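Local coordinates for THUMP domain-containing protein (Pyrococcus horikoshii, PDB 1VBK) that is of uncharacterised function but, as a ThiI-like protein with a THUMP domain, probably binds RNA and ATP, at residues 46-51 / 114-119; 152-157 / 161-166. All coordinates share one frame; numbering follows the deposited sequence.

Interaction 1: residues 46-51 / 114-119; sequences SRHGRI and RRITKE
His48 lays one face of its imidazole over the methyl of Thr117: CG2 of Thr117 sits 3.5 Å from the centroid of the His48 ring, only 18° off the ring normal, a CH-pi contact in which the two side chains cross at about a right angle. CG of His48 lies beside its own backbone N (chi1 -64°), which swings the ring out from the turn and across Thr117. Closer to the backbone, CB of His48 meets CG2 of Ile116 at 3.4 Å, and that same methyl also lies 3.6 Å from O of His48. The other branch of Ile116 reaches a second side chain of the hairpin: its CD1 lies over one face of the Arg50 guanidinium, 4.3 Å from NH2 of Arg50. With these neighbours, Ile116 is the most covered residue of the contact. The polar end of Arg50 is turned to Glu155, with which its NE forms a salt bridge. OG1 of Thr117 has two partners: it donates to OE1 of Glu119 at 2.6 Å, using the syn lone pair of that oxygen, and is hydrogen-bonded to N of Gln158. Met157 of the neighbouring strand touches both His48 and Ile116. The residues 47-50 form a type I' turn, closed by Arg47 and Arg50 and well suited to a tight two-residue connection, so the contact sets the tip of a beta hairpin in the ThiI ferredoxin-like domain against the loop that follows strand 108-115 in the THUMP domain.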
loop_
_atom_site.group_PDB
_atom_site.type_symbol
_atom_site.label_atom_id
_atom_site.label_comp_id
_atom_site.label_asym_id
_atom_site.label_seq_id
_atom_site.Cartn_x
_atom_site.Cartn_y
_atom_site.Cartn_z
ATOM N N SER A 46 13.724 20.271 -11.958
ATOM C CA SER A 46 12.433 20.454 -12.608
ATOM C C SER A 46 11.998 21.910 -12.500
ATOM O O SER A 46 11.888 22.449 -11.394
ATOM C CB SER A 46 11.383 19.567 -11.928
ATOM O OG SER A 46 10.102 19.704 -12.528
ATOM N N ARG A 47 11.747 22.546 -13.639
ATOM C CA ARG A 47 11.291 23.929 -13.631
ATOM C C ARG A 47 10.299 24.197 -14.750
ATOM O O ARG A 47 10.510 23.807 -15.896
ATOM C CB ARG A 47 12.483 24.887 -13.715
ATOM C CG ARG A 47 13.273 24.949 -12.408
ATOM C CD ARG A 47 14.600 25.654 -12.571
ATOM N NE ARG A 47 15.516 25.289 -11.496
ATOM C CZ ARG A 47 16.825 25.517 -11.516
ATOM N NH1 ARG A 47 17.381 26.122 -12.562
ATOM N NH2 ARG A 47 17.581 25.116 -10.497
ATOM N N HIS A 48 9.195 24.835 -14.385
ATOM C CA HIS A 48 8.137 25.188 -15.320
ATOM C C HIS A 48 7.637 24.049 -16.204
ATOM O O HIS A 48 7.472 24.214 -17.413
ATOM C CB HIS A 48 8.591 26.377 -16.168
ATOM C CG HIS A 48 8.818 27.618 -15.364
ATOM N ND1 HIS A 48 7.786 28.318 -14.776
ATOM C CD2 HIS A 48 9.959 28.245 -14.991
ATOM C CE1 HIS A 48 8.281 29.321 -14.073
ATOM N NE2 HIS A 48 9.598 29.299 -14.185
ATOM N N GLY A 49 7.399 22.893 -15.590
ATOM C CA GLY A 49 6.871 21.752 -16.318
ATOM C C GLY A 49 7.852 20.935 -17.129
ATOM O O GLY A 49 7.450 20.026 -17.853
ATOM N N ARG A 50 9.134 21.254 -17.006
ATOM C CA ARG A 50 10.185 20.543 -17.723
ATOM C C ARG A 50 11.250 20.068 -16.745
ATOM O O ARG A 50 11.440 20.657 -15.685
ATOM C CB ARG A 50 10.871 21.476 -18.730
ATOM C CG ARG A 50 10.064 21.837 -19.959
ATOM C CD ARG A 50 10.098 20.700 -20.961
ATOM N NE ARG A 50 9.687 21.126 -22.297
ATOM C CZ ARG A 50 8.430 21.325 -22.674
ATOM N NH1 ARG A 50 7.435 21.138 -21.818
ATOM N NH2 ARG A 50 8.167 21.700 -23.920
ATOM N N ILE A 51 11.938 18.996 -17.110
ATOM C CA ILE A 51 13.040 18.505 -16.303
ATOM C C ILE A 51 14.264 18.704 -17.185
ATOM O O ILE A 51 14.253 18.378 -18.380
ATOM C CB ILE A 51 12.883 17.021 -15.931
ATOM C CG1 ILE A 51 11.913 16.895 -14.756
ATOM C CG2 ILE A 51 14.246 16.424 -15.550
ATOM C CD1 ILE A 51 11.544 15.459 -14.404
ATOM N N ARG A 114 8.985 27.743 -28.258
ATOM C CA ARG A 114 8.070 27.823 -27.128
ATOM C C ARG A 114 8.664 28.711 -26.045
ATOM O O ARG A 114 9.819 28.537 -25.659
ATOM C CB ARG A 114 7.813 26.432 -26.536
ATOM C CG ARG A 114 6.957 25.510 -27.399
ATOM C CD ARG A 114 5.494 25.950 -27.408
ATOM N NE ARG A 114 4.672 25.085 -28.250
ATOM C CZ ARG A 114 4.697 25.090 -29.580
ATOM N NH1 ARG A 114 5.499 25.922 -30.231
ATOM N NH2 ARG A 114 3.928 24.251 -30.261
ATOM N N ARG A 115 7.887 29.679 -25.574
ATOM C CA ARG A 115 8.353 30.532 -24.490
ATOM C C ARG A 115 7.784 29.902 -23.231
ATOM O O ARG A 115 6.619 30.116 -22.898
ATOM C CB ARG A 115 7.826 31.963 -24.625
ATOM C CG ARG A 115 8.543 32.809 -25.667
ATOM C CD ARG A 115 8.196 34.281 -25.495
ATOM N NE ARG A 115 6.755 34.503 -25.546
ATOM C CZ ARG A 115 6.166 35.670 -25.315
ATOM N NH1 ARG A 115 6.892 36.736 -25.010
ATOM N NH2 ARG A 115 4.846 35.769 -25.394
ATOM N N ILE A 116 8.589 29.095 -22.551
ATOM C CA ILE A 116 8.089 28.482 -21.351
ATOM C C ILE A 116 7.791 29.568 -20.345
ATOM O O ILE A 116 6.723 29.622 -19.750
ATOM C CB ILE A 116 9.171 27.548 -20.808
ATOM C CG1 ILE A 116 9.571 26.526 -21.875
ATOM C CG2 ILE A 116 8.631 26.772 -19.593
ATOM C CD1 ILE A 116 8.375 25.719 -22.383
ATOM N N THR A 117 8.725 30.494 -20.155
ATOM C CA THR A 117 8.481 31.656 -19.309
ATOM C C THR A 117 8.331 32.777 -20.342
ATOM O O THR A 117 8.829 32.647 -21.462
ATOM C CB THR A 117 9.652 31.934 -18.327
ATOM O OG1 THR A 117 10.888 32.010 -19.042
ATOM C CG2 THR A 117 9.736 30.824 -17.283
ATOM N N LYS A 118 7.658 33.868 -19.984
ATOM C CA LYS A 118 7.404 34.937 -20.952
ATOM C C LYS A 118 8.242 36.213 -20.946
ATOM O O LYS A 118 7.756 37.254 -21.394
ATOM C CB LYS A 118 5.930 35.345 -20.870
ATOM C CG LYS A 118 4.953 34.180 -20.819
ATOM C CD LYS A 118 5.022 33.321 -22.070
ATOM C CE LYS A 118 3.998 32.196 -22.015
ATOM N NZ LYS A 118 4.032 31.358 -23.243
ATOM N N GLU A 119 9.485 36.165 -20.478
ATOM C CA GLU A 119 10.280 37.388 -20.463
ATOM C C GLU A 119 10.921 37.764 -21.806
ATOM O O GLU A 119 11.198 38.941 -22.051
ATOM C CB GLU A 119 11.351 37.335 -19.356
ATOM C CG GLU A 119 12.544 36.419 -19.598
ATOM C CD GLU A 119 12.183 34.947 -19.558
ATOM O OE1 GLU A 119 11.280 34.579 -18.772
ATOM O OE2 GLU A 119 12.817 34.160 -20.301
#

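Interaction 2: residues 152-157 / 161-166; sequences IGIEIM and AYIYTE
The Tyr164 ring covers Gly153 with one face, the glycine CA standing 3.6 Å from the ring centroid in a CH-pi contact, while water 1 lies in the ring plane at the hydroxyl edge. The Tyr162 ring has O of Glu155 at its edge near the plane, 3.4 Å from CD2, and water 2 in plane at its hydroxyl; CE of Met157 approaches it obliquely. Strands 150-157 and 160-164 form an antiparallel beta hairpin of the THUMP domain, with Gly153-Tyr164 and Glu155-Tyr162 as hydrogen-bonded pairs. Four nearly straight backbone bonds join them, the shortest from N of Tyr162 to O of Glu155 at 2.7 Å.

Tyr164 has CG between its backbone N and carbonyl carbon (chi1 63°), which tips the ring back across the neighbouring strand, where glycine lets it lie directly on the backbone. The Glu155 carboxylate stands almost perpendicular to this ring, the planes 88° apart, and its OE2 also forms a salt bridge with Arg7. The opposite face carries Ile154, Ile156, Ala161 and Ile163, packed against helices 84-102 and 124-138; CG1 of Ile154 lies 4.4 Å from CG1 of Ile163. Farther along, Ile152 and Thr165 run side by side. At the polar edge of the tyrosine face, water 1 donates to OE2 of Glu155 at 2.6 Å and bonds OH of Tyr164 at 2.7 Å.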
loop_
_atom_site.group_PDB
_atom_site.type_symbol
_atom_site.label_atom_id
_atom_site.label_comp_id
_atom_site.label_asym_id
_atom_site.label_seq_id
_atom_site.Cartn_x
_atom_site.Cartn_y
_atom_site.Cartn_z
ATOM N N ILE A 152 14.144 22.557 -36.059
ATOM C CA ILE A 152 14.949 23.303 -35.103
ATOM C C ILE A 152 13.990 23.656 -33.972
ATOM O O ILE A 152 13.060 24.439 -34.167
ATOM C CB ILE A 152 15.499 24.619 -35.708
ATOM C CG1 ILE A 152 16.457 24.310 -36.865
ATOM C CG2 ILE A 152 16.213 25.435 -34.634
ATOM C CD1 ILE A 152 17.716 23.555 -36.459
ATOM N N GLY A 153 14.210 23.064 -32.800
ATOM C CA GLY A 153 13.350 23.336 -31.661
ATOM C C GLY A 153 14.008 24.337 -30.737
ATOM O O GLY A 153 15.222 24.294 -30.532
ATOM N N ILE A 154 13.211 25.239 -30.173
ATOM C CA ILE A 154 13.740 26.262 -29.281
ATOM C C ILE A 154 12.817 26.468 -28.087
ATOM O O ILE A 154 11.648 26.807 -28.250
ATOM C CB ILE A 154 13.889 27.619 -30.019
ATOM C CG1 ILE A 154 14.771 27.445 -31.260
ATOM C CG2 ILE A 154 14.471 28.673 -29.075
ATOM C CD1 ILE A 154 14.864 28.693 -32.137
ATOM N N GLU A 155 13.343 26.246 -26.887
ATOM C CA GLU A 155 12.563 26.440 -25.679
ATOM C C GLU A 155 13.265 27.495 -24.840
ATOM O O GLU A 155 14.456 27.378 -24.551
ATOM C CB GLU A 155 12.436 25.119 -24.908
ATOM C CG GLU A 155 11.567 24.092 -25.629
ATOM C CD GLU A 155 11.293 22.850 -24.803
ATOM O OE1 GLU A 155 11.345 22.935 -23.560
ATOM O OE2 GLU A 155 11.005 21.794 -25.405
ATOM N N ILE A 156 12.532 28.541 -24.471
ATOM C CA ILE A 156 13.106 29.616 -23.672
ATOM C C ILE A 156 12.517 29.583 -22.270
ATOM O O ILE A 156 11.303 29.553 -22.089
ATOM C CB ILE A 156 12.844 30.987 -24.319
ATOM C CG1 ILE A 156 13.315 30.953 -25.776
ATOM C CG2 ILE A 156 13.590 32.080 -23.548
ATOM C CD1 ILE A 156 13.094 32.243 -26.526
ATOM N N MET A 157 13.391 29.594 -21.276
ATOM C CA MET A 157 12.948 29.517 -19.897
ATOM C C MET A 157 13.917 30.248 -18.983
ATOM O O MET A 157 15.108 29.941 -18.954
ATOM C CB MET A 157 12.840 28.038 -19.507
ATOM C CG MET A 157 12.461 27.752 -18.072
ATOM S SD MET A 157 12.071 25.993 -17.873
ATOM C CE MET A 157 13.705 25.254 -17.977
ATOM N N ALA A 161 18.013 29.746 -23.380
ATOM C CA ALA A 161 17.390 29.168 -24.567
ATOM C C ALA A 161 17.969 27.765 -24.736
ATOM O O ALA A 161 19.179 27.569 -24.636
ATOM C CB ALA A 161 17.697 30.015 -25.805
ATOM N N TYR A 162 17.097 26.795 -24.980
ATOM C CA TYR A 162 17.508 25.407 -25.168
ATOM C C TYR A 162 17.199 25.069 -26.615
ATOM O O TYR A 162 16.042 25.010 -27.011
ATOM C CB TYR A 162 16.721 24.508 -24.216
ATOM C CG TYR A 162 16.956 24.858 -22.764
ATOM C CD1 TYR A 162 18.065 24.361 -22.079
ATOM C CD2 TYR A 162 16.103 25.729 -22.093
ATOM C CE1 TYR A 162 18.319 24.726 -20.754
ATOM C CE2 TYR A 162 16.349 26.106 -20.765
ATOM C CZ TYR A 162 17.457 25.600 -20.106
ATOM O OH TYR A 162 17.714 25.976 -18.805
ATOM N N ILE A 163 18.247 24.845 -27.396
ATOM C CA ILE A 163 18.096 24.571 -28.817
ATOM C C ILE A 163 18.409 23.128 -29.176
ATOM O O ILE A 163 19.449 22.598 -28.794
ATOM C CB ILE A 163 18.997 25.531 -29.604
ATOM C CG1 ILE A 163 18.653 26.972 -29.194
ATOM C CG2 ILE A 163 18.827 25.322 -31.100
ATOM C CD1 ILE A 163 19.483 28.031 -29.881
ATOM N N TYR A 164 17.508 22.498 -29.923
ATOM C CA TYR A 164 17.686 21.102 -30.292
ATOM C C TYR A 164 17.218 20.761 -31.710
ATOM O O TYR A 164 16.459 21.509 -32.323
ATOM C CB TYR A 164 16.921 20.217 -29.299
ATOM C CG TYR A 164 15.415 20.440 -29.311
ATOM C CD1 TYR A 164 14.812 21.392 -28.483
ATOM C CD2 TYR A 164 14.597 19.696 -30.161
ATOM C CE1 TYR A 164 13.417 21.587 -28.506
ATOM C CE2 TYR A 164 13.222 19.882 -30.192
ATOM C CZ TYR A 164 12.636 20.822 -29.367
ATOM O OH TYR A 164 11.265 20.970 -29.412
ATOM N N THR A 165 17.681 19.623 -32.220
ATOM C CA THR A 165 17.262 19.144 -33.538
ATOM C C THR A 165 16.680 17.740 -33.396
ATOM O O THR A 165 16.057 17.227 -34.327
ATOM C CB THR A 165 18.427 19.076 -34.550
ATOM O OG1 THR A 165 19.497 18.305 -34.000
ATOM C CG2 THR A 165 18.919 20.470 -34.897
ATOM N N GLU A 166 16.875 17.130 -32.226
ATOM C CA GLU A 166 16.370 15.779 -31.965
ATOM C C GLU A 166 15.293 15.744 -30.877
ATOM O O GLU A 166 15.413 16.389 -29.836
ATOM C CB GLU A 166 17.525 14.850 -31.574
ATOM C CG GLU A 166 17.102 13.408 -31.291
ATOM C CD GLU A 166 18.283 12.449 -31.161
ATOM O OE1 GLU A 166 19.118 12.631 -30.246
ATOM O OE2 GLU A 166 18.374 11.506 -31.980
HETATM O O HOH W 1 9.689 22.152 -27.623
HETATM O O HOH W 2 16.351 27.932 -17.572
#

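In the fold
Interaction 2 is a buried hairpin within the THUMP domain, whereas interaction 1 is a smaller surface contact between two segments far apart in sequence. Their chemistry follows their place: backbone pairing with apolar and tyrosine packing in 152-157 / 161-166, side-chain contacts between a turn and the loop after a strand in 46-51 / 114-119. The two touch, their centres about 11 Å apart: interaction 1 packs against strand 150-157, which pairs with strand 108-115 in the same sheet. NE of Arg50 lies 2.8 Å from OE1 of Glu155, a charged link from the ferredoxin-like domain into the tyrosine-bearing face of the hairpin.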